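Putative N-acetylmuramoyl-L-alanine amidase,autolysin cwp6 (Peptoclostridium difficile, PDB 5J72) probably hydrolyses the amide link between N-acetylmuramic acid and L-alanine in peptidoglycan, using zinc, and carries CWB2 modules that attach it to the cell wall. Local coordinates at residues I3-Q8 and K102-T107; M42-T47 and N71-Q76; A344-T349 and A369-I374; E348-V353 and I391-K396. All coordinates share one frame; numbering follows the deposited sequence. Where two conformers were deposited one is given.

Contact 1 (I3-Q8 and K102-T107). With CA (calcium ion), chain C.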
loop_
_atom_site.group_PDB
_atom_site.type_symbol
_atom_site.label_atom_id
_atom_site.label_comp_id
_atom_site.label_asym_id
_atom_site.label_seq_id
_atom_site.Cartn_x
_atom_site.Cartn_y
_atom_site.Cartn_z
ATOM N N ILE A 3 18.752 -29.946 9.171
ATOM C CA ILE A 3 17.587 -29.353 9.804
ATOM C C ILE A 3 17.402 -27.959 9.287
ATOM O O ILE A 3 18.393 -27.216 9.181
ATOM C CB ILE A 3 17.731 -29.379 11.350
ATOM C CG1 ILE A 3 16.508 -28.740 11.994
ATOM C CG2 ILE A 3 19.036 -28.662 11.757
ATOM C CD1 ILE A 3 16.388 -29.101 13.485
ATOM N N ASN A 4 16.185 -27.588 8.941
ATOM C CA ASN A 4 15.968 -26.227 8.467
ATOM C C ASN A 4 14.782 -25.698 9.282
ATOM O O ASN A 4 13.769 -26.400 9.377
ATOM C CB ASN A 4 15.591 -26.195 6.960
ATOM C CG ASN A 4 15.364 -24.711 6.538
ATOM O OD1 ASN A 4 14.211 -24.189 6.585
ATOM N ND2 ASN A 4 16.402 -23.941 6.205
ATOM N N ILE A 5 14.887 -24.523 9.867
ATOM C CA ILE A 5 13.747 -23.995 10.633
ATOM C C ILE A 5 13.260 -22.700 9.911
ATOM O O ILE A 5 14.017 -21.732 9.835
ATOM C CB ILE A 5 14.241 -23.649 12.055
ATOM C CG1 ILE A 5 14.668 -24.926 12.801
ATOM C CG2 ILE A 5 13.142 -22.958 12.840
ATOM C CD1 ILE A 5 15.362 -24.569 14.193
ATOM N N ASN A 6 12.038 -22.663 9.503
ATOM C CA ASN A 6 11.534 -21.481 8.778
ATOM C C ASN A 6 10.452 -20.785 9.599
ATOM O O ASN A 6 9.343 -21.335 9.716
ATOM C CB ASN A 6 10.928 -21.942 7.464
ATOM C CG ASN A 6 10.466 -20.724 6.625
ATOM O OD1 ASN A 6 11.037 -19.611 6.707
ATOM N ND2 ASN A 6 9.500 -20.859 5.755
ATOM N N LEU A 7 10.778 -19.613 10.165
ATOM C CA LEU A 7 9.822 -18.861 10.988
ATOM C C LEU A 7 9.249 -17.729 10.123
ATOM O O LEU A 7 9.995 -17.055 9.404
ATOM C CB LEU A 7 10.525 -18.230 12.214
ATOM C CG LEU A 7 11.159 -19.297 13.156
ATOM C CD1 LEU A 7 11.738 -18.525 14.418
ATOM C CD2 LEU A 7 10.121 -20.382 13.545
ATOM N N GLN A 8 7.953 -17.535 10.197
ATOM C CA GLN A 8 7.355 -16.465 9.333
ATOM C C GLN A 8 7.728 -15.024 9.752
ATOM O O GLN A 8 8.074 -14.179 8.893
ATOM C CB GLN A 8 5.855 -16.639 9.335
ATOM C CG GLN A 8 5.113 -15.502 8.534
ATOM C CD GLN A 8 3.616 -15.694 8.646
ATOM O OE1 GLN A 8 3.122 -16.208 9.645
ATOM N NE2 GLN A 8 2.844 -15.228 7.609
ATOM N N LYS A 102 20.885 -17.844 17.327
ATOM C CA LYS A 102 20.460 -16.488 17.298
ATOM C C LYS A 102 19.741 -16.141 15.988
ATOM O O LYS A 102 18.998 -15.142 15.948
ATOM C CB LYS A 102 21.639 -15.519 17.463
ATOM C CG LYS A 102 22.075 -15.377 18.959
ATOM C CD LYS A 102 21.489 -14.091 19.676
ATOM C CE LYS A 102 20.933 -14.396 21.082
ATOM N NZ LYS A 102 19.891 -13.389 21.590
ATOM N N ASP A 103 19.965 -16.924 14.937
ATOM C CA ASP A 103 19.246 -16.614 13.694
ATOM C C ASP A 103 17.714 -16.756 13.876
ATOM O O ASP A 103 16.952 -16.268 13.010
ATOM C CB ASP A 103 19.595 -17.642 12.610
ATOM C CG ASP A 103 21.025 -17.581 12.147
ATOM O OD1 ASP A 103 21.449 -18.507 11.459
ATOM O OD2 ASP A 103 21.726 -16.600 12.486
ATOM N N TYR A 104 17.254 -17.437 14.934
ATOM C CA TYR A 104 15.807 -17.619 15.118
ATOM C C TYR A 104 15.216 -16.697 16.210
ATOM O O TYR A 104 14.048 -16.840 16.527
ATOM C CB TYR A 104 15.479 -19.094 15.471
ATOM C CG TYR A 104 16.133 -19.981 14.450
ATOM C CD1 TYR A 104 17.309 -20.671 14.753
ATOM C CD2 TYR A 104 15.666 -20.025 13.125
ATOM C CE1 TYR A 104 18.017 -21.360 13.775
ATOM C CE2 TYR A 104 16.385 -20.711 12.128
ATOM C CZ TYR A 104 17.564 -21.364 12.470
ATOM O OH TYR A 104 18.373 -21.946 11.527
ATOM N N ASP A 105 15.992 -15.772 16.757
ATOM C CA ASP A 105 15.443 -14.896 17.834
ATOM C C ASP A 105 14.274 -14.072 17.327
ATOM O O ASP A 105 14.355 -13.522 16.215
ATOM C CB ASP A 105 16.525 -13.899 18.222
ATOM C CG ASP A 105 17.612 -14.485 19.098
ATOM O OD1 ASP A 105 17.532 -15.674 19.444
ATOM O OD2 ASP A 105 18.531 -13.760 19.421
ATOM N N VAL A 106 13.218 -13.949 18.105
ATOM C CA VAL A 106 12.037 -13.191 17.682
ATOM C C VAL A 106 11.799 -12.109 18.689
ATOM O O VAL A 106 11.761 -12.433 19.895
ATOM C CB VAL A 106 10.830 -14.168 17.576
ATOM C CG1 VAL A 106 9.533 -13.377 17.403
ATOM C CG2 VAL A 106 11.061 -15.131 16.392
ATOM N N THR A 107 11.711 -10.835 18.240
ATOM C CA THR A 107 11.525 -9.727 19.163
ATOM C C THR A 107 10.044 -9.408 19.321
ATOM O O THR A 107 9.314 -9.211 18.322
ATOM C CB THR A 107 12.303 -8.501 18.634
ATOM O OG1 THR A 107 13.662 -8.879 18.492
ATOM C CG2 THR A 107 12.210 -7.324 19.589
HETATM CA CA CA C . 13.354 -19.013 5.577
HETATM O O HOH W 1 17.200 -22.753 9.366
HETATM O O HOH W 2 14.236 -20.926 6.730
HETATM O O HOH W 3 13.722 -17.456 7.265
HETATM O O HOH W 4 15.371 -18.973 4.997
HETATM O O HOH W 5 12.400 -17.188 4.550
#
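I5 and L7 pack against Y104 in a buried apolar contact of the N-terminal domain, where strand 3-7 meets the 3-10 turn leading into strand 106-113. Alternation along the strand divides its duties: I5 and L7 point toward the turn, whereas N6 points away and binds a calcium ion through OD1 at 2.6 Å, with four waters as further ligands. I5 CG1 stands beside the backbone N (chi1 -66°), and the extended branch carries CD1 over one face of the Y104 ring as a CH-pi contact, 4.2 Å from the centroid. D103 CB lies over the opposite face. I5 CB meets the ring nearer its rim, 3.6 Å from Y104 CE2. L7 comes in near the plane of the ring; its CD1 lies 3.9 Å from Y104 CB and 4.0 Å from V106 CG2. A tyrosine suits this place because its polar end can still be served: one water accepts from I5 N at 3.0 Å and is hydrogen-bonded to Y104 OH at 2.6 Å. No direct hydrogen bond joins the segments, so cohesion comes from apolar side chains round an aromatic ring, with water bridging the phenol to the strand backbone.

Contact 2 (M42-T47 and N71-Q76)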
loop_
_atom_site.group_PDB
_atom_site.type_symbol
_atom_site.label_atom_id
_atom_site.label_comp_id
_atom_site.label_asym_id
_atom_site.label_seq_id
_atom_site.Cartn_x
_atom_site.Cartn_y
_atom_site.Cartn_z
ATOM N N MET A 42 10.795 -16.948 31.181
ATOM C CA MET A 42 9.443 -17.354 30.781
ATOM C C MET A 42 9.487 -18.250 29.516
ATOM O O MET A 42 10.109 -17.895 28.543
ATOM C CB MET A 42 8.609 -16.078 30.447
ATOM C CG MET A 42 7.208 -16.413 29.952
ATOM S SD MET A 42 6.299 -14.850 29.765
ATOM C CE MET A 42 5.796 -14.512 31.493
ATOM N N PRO A 43 8.824 -19.391 29.543
ATOM C CA PRO A 43 8.803 -20.321 28.393
ATOM C C PRO A 43 7.650 -20.060 27.449
ATOM O O PRO A 43 6.595 -19.534 27.834
ATOM C CB PRO A 43 8.654 -21.691 29.070
ATOM C CG PRO A 43 7.746 -21.373 30.307
ATOM C CD PRO A 43 8.179 -19.970 30.766
ATOM N N LEU A 44 7.843 -20.446 26.201
ATOM C CA LEU A 44 6.811 -20.332 25.155
ATOM C C LEU A 44 7.011 -21.595 24.304
ATOM O O LEU A 44 8.157 -21.905 23.966
ATOM C CB LEU A 44 7.097 -19.135 24.263
ATOM C CG LEU A 44 6.063 -18.986 23.073
ATOM C CD1 LEU A 44 4.766 -18.522 23.612
ATOM C CD2 LEU A 44 6.539 -17.894 22.148
ATOM N N GLU A 45 5.992 -22.331 23.986
ATOM C CA GLU A 45 6.228 -23.508 23.158
ATOM C C GLU A 45 5.227 -23.564 22.003
ATOM O O GLU A 45 4.207 -22.869 22.006
ATOM C CB GLU A 45 6.178 -24.796 23.979
ATOM C CG GLU A 45 4.812 -25.192 24.492
ATOM C CD GLU A 45 4.845 -26.592 25.076
ATOM O OE1 GLU A 45 4.008 -27.440 24.689
ATOM O OE2 GLU A 45 5.721 -26.836 25.928
ATOM N N ALA A 46 5.580 -24.355 20.973
ATOM C CA ALA A 46 4.690 -24.535 19.817
ATOM C C ALA A 46 4.841 -25.964 19.348
ATOM O O ALA A 46 5.981 -26.480 19.271
ATOM C CB ALA A 46 5.072 -23.597 18.693
ATOM N N THR A 47 3.721 -26.630 19.037
ATOM C CA THR A 47 3.806 -28.012 18.549
ATOM C C THR A 47 3.556 -27.992 17.050
ATOM O O THR A 47 2.593 -27.382 16.606
ATOM C CB THR A 47 2.818 -28.892 19.327
ATOM O OG1 THR A 47 3.403 -29.011 20.623
ATOM C CG2 THR A 47 2.686 -30.319 18.741
ATOM N N ASN A 71 12.722 -9.010 25.913
ATOM C CA ASN A 71 11.639 -9.171 24.951
ATOM C C ASN A 71 12.103 -9.898 23.703
ATOM O O ASN A 71 11.568 -9.663 22.587
ATOM C CB ASN A 71 11.036 -7.766 24.569
ATOM C CG ASN A 71 11.981 -6.906 23.733
ATOM O OD1 ASN A 71 13.205 -7.088 23.733
ATOM N ND2 ASN A 71 11.462 -5.953 22.927
ATOM N N VAL A 72 13.073 -10.802 23.869
ATOM C CA VAL A 72 13.511 -11.590 22.697
ATOM C C VAL A 72 13.328 -13.069 23.044
ATOM O O VAL A 72 13.901 -13.538 24.052
ATOM C CB VAL A 72 14.983 -11.310 22.346
ATOM C CG1 VAL A 72 15.399 -12.236 21.170
ATOM C CG2 VAL A 72 15.160 -9.816 21.963
ATOM N N TRP A 73 12.544 -13.786 22.257
ATOM C CA TRP A 73 12.315 -15.197 22.437
ATOM C C TRP A 73 13.470 -15.946 21.796
ATOM O O TRP A 73 13.725 -15.744 20.607
ATOM C CB TRP A 73 11.004 -15.598 21.734
ATOM C CG TRP A 73 9.829 -15.018 22.371
ATOM C CD1 TRP A 73 9.061 -13.976 21.914
ATOM C CD2 TRP A 73 9.289 -15.384 23.661
ATOM N NE1 TRP A 73 8.103 -13.651 22.869
ATOM C CE2 TRP A 73 8.218 -14.510 23.942
ATOM C CE3 TRP A 73 9.609 -16.391 24.601
ATOM C CZ2 TRP A 73 7.465 -14.603 25.127
ATOM C CZ3 TRP A 73 8.855 -16.490 25.780
ATOM C CH2 TRP A 73 7.805 -15.603 26.033
ATOM N N GLU A 74 14.150 -16.809 22.555
ATOM C CA GLU A 74 15.335 -17.542 22.052
ATOM C C GLU A 74 15.032 -19.008 22.036
ATOM O O GLU A 74 14.526 -19.557 23.020
ATOM C CB GLU A 74 16.530 -17.288 22.999
ATOM C CG GLU A 74 16.877 -15.793 22.953
ATOM C CD GLU A 74 18.145 -15.413 23.757
ATOM O OE1 GLU A 74 18.947 -16.261 24.037
ATOM O OE2 GLU A 74 18.293 -14.242 24.094
ATOM N N LEU A 75 15.316 -19.662 20.925
ATOM C CA LEU A 75 15.006 -21.095 20.806
ATOM C C LEU A 75 15.930 -21.923 21.716
ATOM O O LEU A 75 17.148 -21.745 21.670
ATOM C CB LEU A 75 15.275 -21.532 19.314
ATOM C CG LEU A 75 15.015 -23.041 19.070
ATOM C CD1 LEU A 75 13.588 -23.496 19.303
ATOM C CD2 LEU A 75 15.460 -23.327 17.588
ATOM N N GLN A 76 15.365 -22.812 22.554
ATOM C CA GLN A 76 16.174 -23.660 23.475
ATOM C C GLN A 76 16.299 -25.102 23.029
ATOM O O GLN A 76 17.351 -25.702 23.239
ATOM C CB GLN A 76 15.500 -23.712 24.827
ATOM C CG GLN A 76 15.145 -22.287 25.331
ATOM C CD GLN A 76 16.372 -21.536 25.644
ATOM O OE1 GLN A 76 17.155 -21.947 26.494
ATOM N NE2 GLN A 76 16.592 -20.394 25.025
#
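The indole of W73 has L44 over one face and M42 at its edge. L44 CB sits 3.5 Å from W73 CZ3 and makes a CH-pi contact with the six-membered ring, 29° off its normal. With CG anti to the backbone N (chi1 177°), the L44 chain runs on across that face and brings CD2 to 4.0 Å from W73 CD2. At the rim, near the ring plane, the carbonyl oxygen M42 O approaches W73 CZ3 to 3.3 Å, facing the slightly positive ring hydrogens. At the same benzo end, M42 CG is 4.0 Å from W73 CH2, and M42 SD lies at the edge, 5.4 Å from the centroid of the W73 six-membered ring. Y63 also meets the indole at an oblique angle, while W73 NE1 donates to Q108 OE1, so the one polar atom of this buried side chain is satisfied. Flat and broad, tryptophan can span the 8.5 Å between strand axes here, and flexible leucine and methionine mould to it. The strands cross at -65° and both pair antiparallel with strand 30-39 in the beta-rich N-terminal domain; the indole lies in the angle between them, with a Met-aromatic contact at its edge.

Contact 3 (A344-T349 and A369-I374)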
loop_
_atom_site.group_PDB
_atom_site.type_symbol
_atom_site.label_atom_id
_atom_site.label_comp_id
_atom_site.label_asym_id
_atom_site.label_seq_id
_atom_site.Cartn_x
_atom_site.Cartn_y
_atom_site.Cartn_z
ATOM N N ALA A 344 -7.543 7.173 -9.075
ATOM C CA ALA A 344 -7.185 8.407 -9.786
ATOM C C ALA A 344 -5.679 8.519 -9.936
ATOM O O ALA A 344 -5.187 9.129 -10.872
ATOM C CB ALA A 344 -7.706 9.602 -8.983
ATOM N N ASP A 345 -4.921 7.939 -8.977
ATOM C CA ASP A 345 -3.497 7.978 -9.071
ATOM C C ASP A 345 -2.846 6.784 -8.272
ATOM O O ASP A 345 -3.597 5.937 -7.793
ATOM C CB ASP A 345 -2.934 9.287 -8.523
ATOM C CG ASP A 345 -3.244 9.604 -7.051
ATOM O OD1 ASP A 345 -3.398 8.667 -6.249
ATOM O OD2 ASP A 345 -3.331 10.798 -6.709
ATOM N N ARG A 346 -1.513 6.744 -8.165
ATOM C CA ARG A 346 -0.826 5.593 -7.519
ATOM C C ARG A 346 -1.269 5.430 -6.049
ATOM O O ARG A 346 -1.305 4.292 -5.566
ATOM C CB ARG A 346 0.725 5.762 -7.638
ATOM C CG ARG A 346 1.240 6.914 -6.775
ATOM C CD ARG A 346 2.729 7.158 -7.010
ATOM N NE ARG A 346 2.947 7.658 -8.350
ATOM C CZ ARG A 346 4.109 8.111 -8.799
ATOM N NH1 ARG A 346 5.171 8.137 -8.005
ATOM N NH2 ARG A 346 4.223 8.531 -10.049
ATOM N N HIS A 347 -1.648 6.548 -5.340
ATOM C CA HIS A 347 -2.019 6.432 -3.938
ATOM C C HIS A 347 -3.397 5.953 -3.791
ATOM O O HIS A 347 -3.644 5.094 -2.946
ATOM C CB HIS A 347 -1.815 7.764 -3.210
ATOM C CG HIS A 347 -0.427 8.283 -3.376
ATOM N ND1 HIS A 347 -0.164 9.462 -4.040
ATOM C CD2 HIS A 347 0.769 7.797 -2.958
ATOM C CE1 HIS A 347 1.147 9.665 -4.026
ATOM N NE2 HIS A 347 1.737 8.675 -3.381
ATOM N N GLU A 348 -4.359 6.486 -4.620
ATOM C CA GLU A 348 -5.716 5.938 -4.544
ATOM C C GLU A 348 -5.709 4.516 -4.986
ATOM O O GLU A 348 -6.444 3.700 -4.410
ATOM C CB GLU A 348 -6.772 6.741 -5.411
ATOM C CG GLU A 348 -8.180 6.293 -4.944
ATOM C CD GLU A 348 -9.288 7.111 -5.613
ATOM O OE1 GLU A 348 -9.025 7.663 -6.671
ATOM O OE2 GLU A 348 -10.392 7.166 -5.056
ATOM N N THR A 349 -4.898 4.165 -5.986
ATOM C CA THR A 349 -4.937 2.739 -6.397
ATOM C C THR A 349 -4.332 1.825 -5.236
ATOM O O THR A 349 -4.840 0.768 -4.956
ATOM C CB THR A 349 -4.077 2.569 -7.642
ATOM O OG1 THR A 349 -4.616 3.435 -8.689
ATOM C CG2 THR A 349 -4.088 1.125 -8.107
ATOM N N ALA A 369 6.421 2.125 2.165
ATOM C CA ALA A 369 7.477 2.550 1.287
ATOM C C ALA A 369 7.128 3.931 0.663
ATOM O O ALA A 369 5.960 4.317 0.571
ATOM C CB ALA A 369 7.620 1.544 0.126
ATOM N N LYS A 370 8.165 4.651 0.260
ATOM C CA LYS A 370 8.012 5.934 -0.393
ATOM C C LYS A 370 7.387 5.709 -1.734
ATOM O O LYS A 370 7.811 4.789 -2.427
ATOM C CB LYS A 370 9.404 6.546 -0.572
ATOM C CG LYS A 370 10.019 6.977 0.768
ATOM C CD LYS A 370 11.478 7.540 0.603
ATOM C CE LYS A 370 12.460 6.470 0.188
ATOM N NZ LYS A 370 13.759 7.037 -0.275
ATOM N N SER A 371 6.450 6.551 -2.193
ATOM C CA SER A 371 5.821 6.282 -3.494
ATOM C C SER A 371 6.553 6.929 -4.641
ATOM O O SER A 371 6.104 6.779 -5.778
ATOM C CB SER A 371 4.396 6.816 -3.499
ATOM O OG SER A 371 4.430 8.186 -3.127
ATOM N N ASP A 372 7.645 7.656 -4.387
ATOM C CA ASP A 372 8.356 8.289 -5.512
ATOM C C ASP A 372 9.327 7.375 -6.214
ATOM O O ASP A 372 9.827 7.744 -7.265
ATOM C CB ASP A 372 9.133 9.557 -5.082
ATOM C CG ASP A 372 10.070 9.368 -3.908
ATOM O OD1 ASP A 372 11.199 9.893 -3.956
ATOM O OD2 ASP A 372 9.678 8.730 -2.936
ATOM N N ILE A 373 9.601 6.216 -5.689
ATOM C CA ILE A 373 10.524 5.331 -6.386
ATOM C C ILE A 373 9.834 3.997 -6.546
ATOM O O ILE A 373 8.815 3.758 -5.880
ATOM C CB ILE A 373 11.814 5.209 -5.582
ATOM C CG1 ILE A 373 11.483 4.870 -4.124
ATOM C CG2 ILE A 373 12.601 6.545 -5.657
ATOM C CD1 ILE A 373 12.743 4.766 -3.314
ATOM N N ILE A 374 10.306 3.167 -7.404
ATOM C CA ILE A 374 9.657 1.873 -7.555
ATOM C C ILE A 374 10.446 0.763 -6.782
ATOM O O ILE A 374 9.847 -0.150 -6.252
ATOM C CB ILE A 374 9.691 1.489 -9.069
ATOM C CG1 ILE A 374 8.803 2.479 -9.897
ATOM C CG2 ILE A 374 9.232 0.048 -9.257
ATOM C CD1 ILE A 374 7.357 2.366 -9.523
#
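H347 NE2 and S371 OG share the shortest bond here, 2.7 Å and nearly straight at 171°; either could be the donor. The hydroxyl lies at the edge of the imidazole, in its plane, where a ring nitrogen bonds well. S371 puts OG between its backbone N and carbonyl carbon (chi1 54°), which turns the hydroxyl toward the helix. A second link runs from R346 NH1 to S371 O at 2.8 Å, its N-H bent to 139° and the donor tilted from the carbonyl plane. The same oxygen has a weak bond from Y271 OH, and Y271 makes a cation-pi contact with R346. R346 CG meanwhile lies over one face of the H347 ring. These two neighbours open helix 346-357 of a CWB2 module and grip the loop that follows strand 362-370, so they join the helix's N-terminal end to the end of a parallel strand. D345 is the N-cap: its OD1 accepts from E348 N at 2.9 Å, and weakly from H347 N, which steadies the turn carrying both gripping side chains. D345 O in turn accepts from T349 N and, at 2.8 Å, from T349 OG1, while D345 OD2 forms a salt bridge with K623.

Contact 4 (E348-V353 and I391-K396)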
loop_
_atom_site.group_PDB
_atom_site.type_symbol
_atom_site.label_atom_id
_atom_site.label_comp_id
_atom_site.label_asym_id
_atom_site.label_seq_id
_atom_site.Cartn_x
_atom_site.Cartn_y
_atom_site.Cartn_z
ATOM N N GLU A 348 -4.359 6.486 -4.620
ATOM C CA GLU A 348 -5.716 5.938 -4.544
ATOM C C GLU A 348 -5.709 4.516 -4.986
ATOM O O GLU A 348 -6.444 3.700 -4.410
ATOM C CB GLU A 348 -6.772 6.741 -5.411
ATOM C CG GLU A 348 -8.180 6.293 -4.944
ATOM C CD GLU A 348 -9.288 7.111 -5.613
ATOM O OE1 GLU A 348 -9.025 7.663 -6.671
ATOM O OE2 GLU A 348 -10.392 7.166 -5.056
ATOM N N THR A 349 -4.898 4.165 -5.986
ATOM C CA THR A 349 -4.937 2.739 -6.397
ATOM C C THR A 349 -4.332 1.825 -5.236
ATOM O O THR A 349 -4.840 0.768 -4.956
ATOM C CB THR A 349 -4.077 2.569 -7.642
ATOM O OG1 THR A 349 -4.616 3.435 -8.689
ATOM C CG2 THR A 349 -4.088 1.125 -8.107
ATOM N N ASN A 350 -3.277 2.322 -4.604
ATOM C CA ASN A 350 -2.696 1.579 -3.455
ATOM C C ASN A 350 -3.772 1.374 -2.383
ATOM O O ASN A 350 -3.976 0.255 -1.871
ATOM C CB ASN A 350 -1.526 2.370 -2.928
ATOM C CG ASN A 350 -0.807 1.627 -1.799
ATOM O OD1 ASN A 350 -0.875 2.072 -0.643
ATOM N ND2 ASN A 350 -0.118 0.471 -2.076
ATOM N N ALA A 351 -4.554 2.465 -2.056
ATOM C CA ALA A 351 -5.597 2.325 -1.012
ATOM C C ALA A 351 -6.692 1.394 -1.474
ATOM O O ALA A 351 -7.209 0.611 -0.646
ATOM C CB ALA A 351 -6.211 3.715 -0.657
ATOM N N ASN A 352 -7.067 1.408 -2.783
ATOM C CA ASN A 352 -8.161 0.506 -3.195
ATOM C C ASN A 352 -7.691 -0.955 -3.216
ATOM O O ASN A 352 -8.507 -1.881 -2.978
ATOM C CB ASN A 352 -8.709 0.888 -4.625
ATOM C CG ASN A 352 -9.637 2.109 -4.510
ATOM O OD1 ASN A 352 -10.282 2.316 -3.446
ATOM N ND2 ASN A 352 -9.745 2.947 -5.521
ATOM N N VAL A 353 -6.414 -1.178 -3.550
ATOM C CA VAL A 353 -5.920 -2.585 -3.500
ATOM C C VAL A 353 -5.946 -3.064 -2.038
ATOM O O VAL A 353 -6.322 -4.191 -1.760
ATOM C CB VAL A 353 -4.468 -2.644 -4.038
ATOM C CG1 VAL A 353 -3.750 -3.926 -3.551
ATOM C CG2 VAL A 353 -4.491 -2.557 -5.577
ATOM N N ILE A 391 1.749 -3.676 1.226
ATOM C CA ILE A 391 2.679 -2.560 1.168
ATOM C C ILE A 391 1.813 -1.288 0.939
ATOM O O ILE A 391 0.977 -1.256 0.028
ATOM C CB ILE A 391 3.648 -2.734 -0.021
ATOM C CG1 ILE A 391 4.613 -3.926 0.297
ATOM C CG2 ILE A 391 4.474 -1.428 -0.261
ATOM C CD1 ILE A 391 5.509 -4.272 -0.951
ATOM N N LEU A 392 2.023 -0.281 1.768
ATOM C CA LEU A 392 1.376 1.023 1.619
ATOM C C LEU A 392 2.397 1.953 1.051
ATOM O O LEU A 392 3.532 1.955 1.533
ATOM C CB LEU A 392 0.964 1.507 3.010
ATOM C CG LEU A 392 0.147 2.822 2.947
ATOM C CD1 LEU A 392 -0.913 2.763 4.001
ATOM C CD2 LEU A 392 1.140 3.991 3.160
ATOM N N ILE A 393 2.045 2.755 0.004
ATOM C CA ILE A 393 3.021 3.703 -0.490
ATOM C C ILE A 393 2.486 5.141 -0.242
ATOM O O ILE A 393 1.286 5.356 -0.338
ATOM C CB ILE A 393 3.338 3.536 -2.004
ATOM C CG1 ILE A 393 2.057 3.590 -2.870
ATOM C CG2 ILE A 393 4.059 2.136 -2.197
ATOM C CD1 ILE A 393 2.386 3.609 -4.425
ATOM N N THR A 394 3.379 6.073 0.045
ATOM C CA THR A 394 2.930 7.439 0.305
ATOM C C THR A 394 4.142 8.282 0.115
ATOM O O THR A 394 5.277 7.808 0.184
ATOM C CB THR A 394 2.332 7.540 1.720
ATOM O OG1 THR A 394 1.579 8.762 1.822
ATOM C CG2 THR A 394 3.416 7.490 2.830
ATOM N N PRO A 395 3.947 9.584 -0.182
ATOM C CA PRO A 395 5.152 10.394 -0.364
ATOM C C PRO A 395 5.952 10.563 0.934
ATOM O O PRO A 395 5.437 10.359 2.019
ATOM C CB PRO A 395 4.575 11.758 -0.889
ATOM C CG PRO A 395 3.282 11.373 -1.529
ATOM C CD PRO A 395 2.729 10.329 -0.556
ATOM N N LYS A 396 7.184 11.017 0.803
ATOM C CA LYS A 396 8.057 11.172 1.981
ATOM C C LYS A 396 7.538 12.187 2.988
ATOM O O LYS A 396 7.758 12.020 4.174
ATOM C CB LYS A 396 9.445 11.667 1.537
ATOM C CG LYS A 396 10.171 10.769 0.591
ATOM C CD LYS A 396 11.552 11.371 0.367
ATOM C CE LYS A 396 11.636 12.025 -0.971
ATOM N NZ LYS A 396 12.719 11.417 -1.779
#
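N350 clasps the backbone of strand 391-394 with both ends of its amide, joining a helix of the CWB2 alpha/beta module to a strand of its parallel sheet. Helix 348-353 runs nearly antiparallel to the strand, at 159°, with the axes 8.2 Å apart. Two hydrogen bonds cross between the segments. N350 ND2 gives a straight bond to I391 O at 2.9 Å, with that acceptor in the amide plane, and I393 N donates to N350 OD1 at 3.1 Å, arriving from above the carbonyl plane. Asparagine suits the position because its short amide carries a donor and an acceptor together, and CG anti to the backbone N (chi1 -176°) carries it out to the strand. I391 O and I393 N are the backbone groups turned to N350, whereas the intervening L392 bonds through its backbone to L367 and A369 of strand 362-370. N350 ND2 also donates to N275 OD1 of helix 270-283, so both the amide's position and its rotation are fixed within the buried interface. Van der Waals contacts complete the fit: I393 CG1 lies 3.6 Å from N350 CG and 3.8 Å from N350 CB. L392 CA lies 3.4 Å from N350 OD1, and L392 CG is 3.8 Å from N350 OD1.

The four contacts form two pairs. Contact 2 is nested in the chain loop closed by contact 1, their centres 11 Å apart; neighbouring strands join them through a probable V106 O to W73 N hydrogen bond of 2.8 Å, and K102 of the 3-10 turn adds a salt bridge to E74. Contacts 3 and 4, their centres about 5 Å apart, share E348 and T349 of helix 346-357, which thus reaches both the loop after strand 362-370 and the adjacent strand 391-394. Contacts 1 and 4 lie about 31 Å apart between centres, but Q8 and L7 hydrogen-bond to K386 of helix 375-387, against which I391 packs. The calcium ion held by N6 belongs to contact 1; the zinc site of H460, E477 and H530 belongs to none.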